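Local coordinates for protein D-ribulose-5-phosphate 3-epimerase, putative (Plasmodium falciparum, PDB 1TQX) that probably interconverts D-ribulose 5-phosphate and D-xylulose 5-phosphate, as a metal-dependent epimerase with a TIM-barrel fold and a bound zinc ion, at residues L48-P52 with P53-N57; Q128-V131 with P132-D135. All coordinates share one frame; numbering follows the deposited sequence.

Interaction 1 (L48-P52 with P53-N57); sequences LSFGP and PVINN
F50 reaches forward over the first turn of helix 52-58 and meets V54 and I55, four and five residues on; just before it, S49 OG bonds back to strand 34-40, at D38 O and M40 N. F50 CG sits between the backbone N and the carbonyl carbon (chi1 55°), which swings the ring across both side chains at about a right angle. The CB of F50 rests on V54 CG2 at 3.9 Å, and farther out CE1 meets I55 CG1 at 3.8 Å, so that the isoleucine comes to the rim of the ring, in its plane. G51 follows at the N-cap and contributes its carbonyl. I55 N makes a nearly straight bond to G51 O (3.1 Å, N-H...O 169°), lying in the carbonyl plane, while V54 N gives the same oxygen a weak, bent one. P52 opens the helix, its ring side by side with that of P53 and pointing the same way. The P52 carbonyl oxygen takes a short bond of 2.7 Å from N56 N, completing the turn.

The segment is the approach to the second helix of the TIM barrel, after strand 34-40. The F50 side chain also packs on L37 and lies about 5 Å from that of D38, a zinc ligand. I55 fills in against L37, V39, F67 and V69. With no N-H on either proline, the first turn gives up no intrahelical backbone bond by having both at its start, where helical amides lack carbonyl partners; backbone bonds set the turn and apolar contacts seat it on the barrel.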
loop_
_atom_site.group_PDB
_atom_site.type_symbol
_atom_site.label_atom_id
_atom_site.label_comp_id
_atom_site.label_asym_id
_atom_site.label_seq_id
_atom_site.Cartn_x
_atom_site.Cartn_y
_atom_site.Cartn_z
ATOM N N LEU A 48 10.132 9.550 10.217
ATOM C CA LEU A 48 10.661 8.253 10.645
ATOM C C LEU A 48 9.535 7.572 11.418
ATOM O O LEU A 48 9.167 8.021 12.506
ATOM C CB LEU A 48 11.882 8.437 11.556
ATOM C CG LEU A 48 12.615 7.170 12.029
ATOM C CD1 LEU A 48 13.264 6.472 10.848
ATOM C CD2 LEU A 48 13.682 7.555 13.061
ATOM N N SER A 49 8.989 6.494 10.854
ATOM C CA SER A 49 7.882 5.787 11.490
ATOM C C SER A 49 8.306 4.608 12.372
ATOM O O SER A 49 8.462 4.761 13.587
ATOM C CB SER A 49 6.884 5.326 10.416
ATOM O OG SER A 49 7.518 4.577 9.390
ATOM N N PHE A 50 8.465 3.433 11.765
ATOM C CA PHE A 50 8.894 2.231 12.482
ATOM C C PHE A 50 9.451 1.237 11.462
ATOM O O PHE A 50 9.131 1.328 10.278
ATOM C CB PHE A 50 7.726 1.622 13.269
ATOM C CG PHE A 50 6.517 1.324 12.437
ATOM C CD1 PHE A 50 6.423 0.135 11.715
ATOM C CD2 PHE A 50 5.469 2.239 12.365
ATOM C CE1 PHE A 50 5.298 -0.138 10.934
ATOM C CE2 PHE A 50 4.342 1.974 11.587
ATOM C CZ PHE A 50 4.255 0.783 10.870
ATOM N N GLY A 51 10.283 0.299 11.910
ATOM C CA GLY A 51 10.881 -0.642 10.977
ATOM C C GLY A 51 10.664 -2.120 11.247
ATOM O O GLY A 51 9.781 -2.489 12.016
ATOM N N PRO A 52 11.474 -2.995 10.624
ATOM C CA PRO A 52 11.390 -4.450 10.776
ATOM C C PRO A 52 11.251 -4.966 12.206
ATOM O O PRO A 52 10.456 -5.867 12.457
ATOM C CB PRO A 52 12.666 -4.934 10.094
ATOM C CG PRO A 52 12.788 -3.977 8.951
ATOM C CD PRO A 52 12.540 -2.642 9.661
ATOM N N PRO A 53 12.019 -4.412 13.162
ATOM C CA PRO A 53 11.888 -4.902 14.543
ATOM C C PRO A 53 10.452 -4.807 15.062
ATOM O O PRO A 53 9.965 -5.706 15.750
ATOM C CB PRO A 53 12.838 -4.000 15.319
ATOM C CG PRO A 53 13.922 -3.725 14.321
ATOM C CD PRO A 53 13.133 -3.451 13.050
ATOM N N VAL A 54 9.781 -3.711 14.725
ATOM C CA VAL A 54 8.407 -3.511 15.163
ATOM C C VAL A 54 7.458 -4.436 14.403
ATOM O O VAL A 54 6.601 -5.089 14.999
ATOM C CB VAL A 54 7.969 -2.047 14.949
ATOM C CG1 VAL A 54 6.524 -1.861 15.384
ATOM C CG2 VAL A 54 8.886 -1.117 15.733
ATOM N N ILE A 55 7.620 -4.493 13.086
ATOM C CA ILE A 55 6.771 -5.344 12.254
ATOM C C ILE A 55 6.941 -6.833 12.573
ATOM O O ILE A 55 5.962 -7.581 12.620
ATOM C CB ILE A 55 7.064 -5.097 10.752
ATOM C CG1 ILE A 55 6.660 -3.660 10.388
ATOM C CG2 ILE A 55 6.334 -6.131 9.892
ATOM C CD1 ILE A 55 7.129 -3.206 9.007
ATOM N N ASN A 56 8.180 -7.265 12.785
ATOM C CA ASN A 56 8.445 -8.670 13.098
ATOM C C ASN A 56 7.810 -9.074 14.428
ATOM O O ASN A 56 7.350 -10.210 14.584
ATOM C CB ASN A 56 9.959 -8.936 13.128
ATOM C CG ASN A 56 10.589 -8.872 11.745
ATOM O OD1 ASN A 56 11.804 -8.699 11.608
ATOM N ND2 ASN A 56 9.766 -9.015 10.712
ATOM N N ASN A 57 7.784 -8.146 15.386
ATOM C CA ASN A 57 7.192 -8.405 16.697
ATOM C C ASN A 57 5.665 -8.455 16.578
ATOM O O ASN A 57 5.009 -9.291 17.204
ATOM C CB ASN A 57 7.597 -7.314 17.695
ATOM C CG ASN A 57 7.140 -7.619 19.120
ATOM O OD1 ASN A 57 6.167 -7.043 19.618
ATOM N ND2 ASN A 57 7.837 -8.541 19.776
#

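Interaction 2 (Q128-V131 with P132-D135); sequences QKLV and PILD
L130 and L134 lie one helical turn apart and share a conformation: in each, CG stands anti to the carbonyl carbon, beside the backbone N (chi1 -63° for L134), and the chain beyond is extended. That setting brings L134 CD1 back against L130 CB at 3.9 Å and puts L134 CG 3.4 Å from L130 O, the oxygen its own amide uses. L134 N bonds to L130 O at 2.9 Å and almost straight, 174° at the hydrogen. L130 CD2 lies a looser 4.4 Å from I133 CD1; I133 has its CG1 beside the backbone N as well, with CD1 extended beyond it.

This is the short helix 131-134 of the TIM barrel, following strand 116-121 and entered through a 3-10 segment, out of which V131 N bonds back to Q128 O. The buried side of this 3-10-to-helix turn faces the barrel wall: L130 packs on I119 and I121 and I133 on I119, while I133 also meets helix 100-111 and L134 meets L167 of helix 161-170.

V131 holds CG1 anti to its N, alongside D135, whose side chain runs the same way. The carboxylate OD2 approaches that methyl to 3.3 Å, a close brush of oxygen on carbon. OD1 has a hydrogen bond to Y171 OH, which gives the acid a polar partner beyond the helix. The backbone joins the same pair: D135 N reaches V131 O at 2.9 Å, though more bent than the leucine bond at 148°. P132 brings no N-H to this first turn, and its CD is held by the peptide link 3.3 Å from V131 CB and lies 3.5 Å from K129 O, where the 3-10 segment runs into the helix.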
loop_
_atom_site.group_PDB
_atom_site.type_symbol
_atom_site.label_atom_id
_atom_site.label_comp_id
_atom_site.label_asym_id
_atom_site.label_seq_id
_atom_site.Cartn_x
_atom_site.Cartn_y
_atom_site.Cartn_z
ATOM N N GLN A 128 3.461 5.741 -17.065
ATOM C CA GLN A 128 3.934 5.009 -18.232
ATOM C C GLN A 128 5.364 4.511 -18.100
ATOM O O GLN A 128 5.766 3.577 -18.792
ATOM C CB GLN A 128 3.779 5.863 -19.492
ATOM C CG GLN A 128 2.334 6.253 -19.765
ATOM C CD GLN A 128 2.125 6.796 -21.164
ATOM O OE1 GLN A 128 2.305 6.085 -22.153
ATOM N NE2 GLN A 128 1.747 8.065 -21.254
ATOM N N LYS A 129 6.132 5.121 -17.204
ATOM C CA LYS A 129 7.511 4.698 -17.002
ATOM C C LYS A 129 7.572 3.306 -16.375
ATOM O O LYS A 129 8.622 2.666 -16.388
ATOM C CB LYS A 129 8.256 5.687 -16.103
ATOM C CG LYS A 129 8.571 7.030 -16.748
ATOM C CD LYS A 129 9.164 7.976 -15.711
ATOM C CE LYS A 129 9.389 9.376 -16.261
ATOM N NZ LYS A 129 10.774 9.577 -16.747
ATOM N N LEU A 130 6.452 2.841 -15.826
ATOM C CA LEU A 130 6.403 1.522 -15.187
ATOM C C LEU A 130 6.152 0.364 -16.154
ATOM O O LEU A 130 6.390 -0.795 -15.810
ATOM C CB LEU A 130 5.306 1.483 -14.115
ATOM C CG LEU A 130 5.409 2.384 -12.881
ATOM C CD1 LEU A 130 4.203 2.129 -11.996
ATOM C CD2 LEU A 130 6.697 2.097 -12.115
ATOM N N VAL A 131 5.664 0.674 -17.351
ATOM C CA VAL A 131 5.352 -0.361 -18.332
ATOM C C VAL A 131 6.402 -1.468 -18.503
ATOM O O VAL A 131 6.073 -2.651 -18.436
ATOM C CB VAL A 131 5.028 0.268 -19.706
ATOM C CG1 VAL A 131 4.780 -0.823 -20.740
ATOM C CG2 VAL A 131 3.788 1.145 -19.580
ATOM N N PRO A 132 7.676 -1.105 -18.720
ATOM C CA PRO A 132 8.694 -2.149 -18.886
ATOM C C PRO A 132 8.729 -3.140 -17.718
ATOM O O PRO A 132 8.877 -4.348 -17.912
ATOM C CB PRO A 132 9.988 -1.348 -19.004
ATOM C CG PRO A 132 9.532 -0.077 -19.660
ATOM C CD PRO A 132 8.263 0.232 -18.900
ATOM N N ILE A 133 8.584 -2.626 -16.501
ATOM C CA ILE A 133 8.607 -3.477 -15.319
ATOM C C ILE A 133 7.333 -4.300 -15.202
ATOM O O ILE A 133 7.379 -5.507 -14.956
ATOM C CB ILE A 133 8.748 -2.645 -14.035
ATOM C CG1 ILE A 133 9.973 -1.736 -14.135
ATOM C CG2 ILE A 133 8.878 -3.575 -12.835
ATOM C CD1 ILE A 133 10.040 -0.677 -13.051
ATOM N N LEU A 134 6.195 -3.639 -15.380
ATOM C CA LEU A 134 4.907 -4.304 -15.275
ATOM C C LEU A 134 4.714 -5.397 -16.317
ATOM O O LEU A 134 4.018 -6.377 -16.065
ATOM C CB LEU A 134 3.773 -3.278 -15.378
ATOM C CG LEU A 134 3.743 -2.229 -14.260
ATOM C CD1 LEU A 134 2.573 -1.276 -14.468
ATOM C CD2 LEU A 134 3.633 -2.927 -12.914
ATOM N N ASP A 135 5.331 -5.238 -17.483
ATOM C CA ASP A 135 5.186 -6.241 -18.532
ATOM C C ASP A 135 5.863 -7.572 -18.202
ATOM O O ASP A 135 5.566 -8.590 -18.828
ATOM C CB ASP A 135 5.716 -5.705 -19.869
ATOM C CG ASP A 135 4.773 -4.700 -20.515
ATOM O OD1 ASP A 135 3.599 -4.605 -20.091
ATOM O OD2 ASP A 135 5.201 -4.009 -21.463
#

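Both interactions are helix starts on the outer layer of one TIM barrel, each partly buried, yet they belong to different elements: interaction 1 follows strand 34-40 and interaction 2 follows strand 116-121. Their centres lie 30 Å apart and they do not touch. Proline occupies the first turn in both, twice in interaction 1, and i-to-i+4 backbone bonds close it, but interaction 1 begins from a loop with a glycine cap, and interaction 2 from a 3-10 segment. The apolar side of interaction 1 pairs an aromatic ring with aliphatic side chains near the zinc ligand D38; in interaction 2 it is aliphatic, remote from the metal, with an acid tied to a tyrosine on its more exposed side.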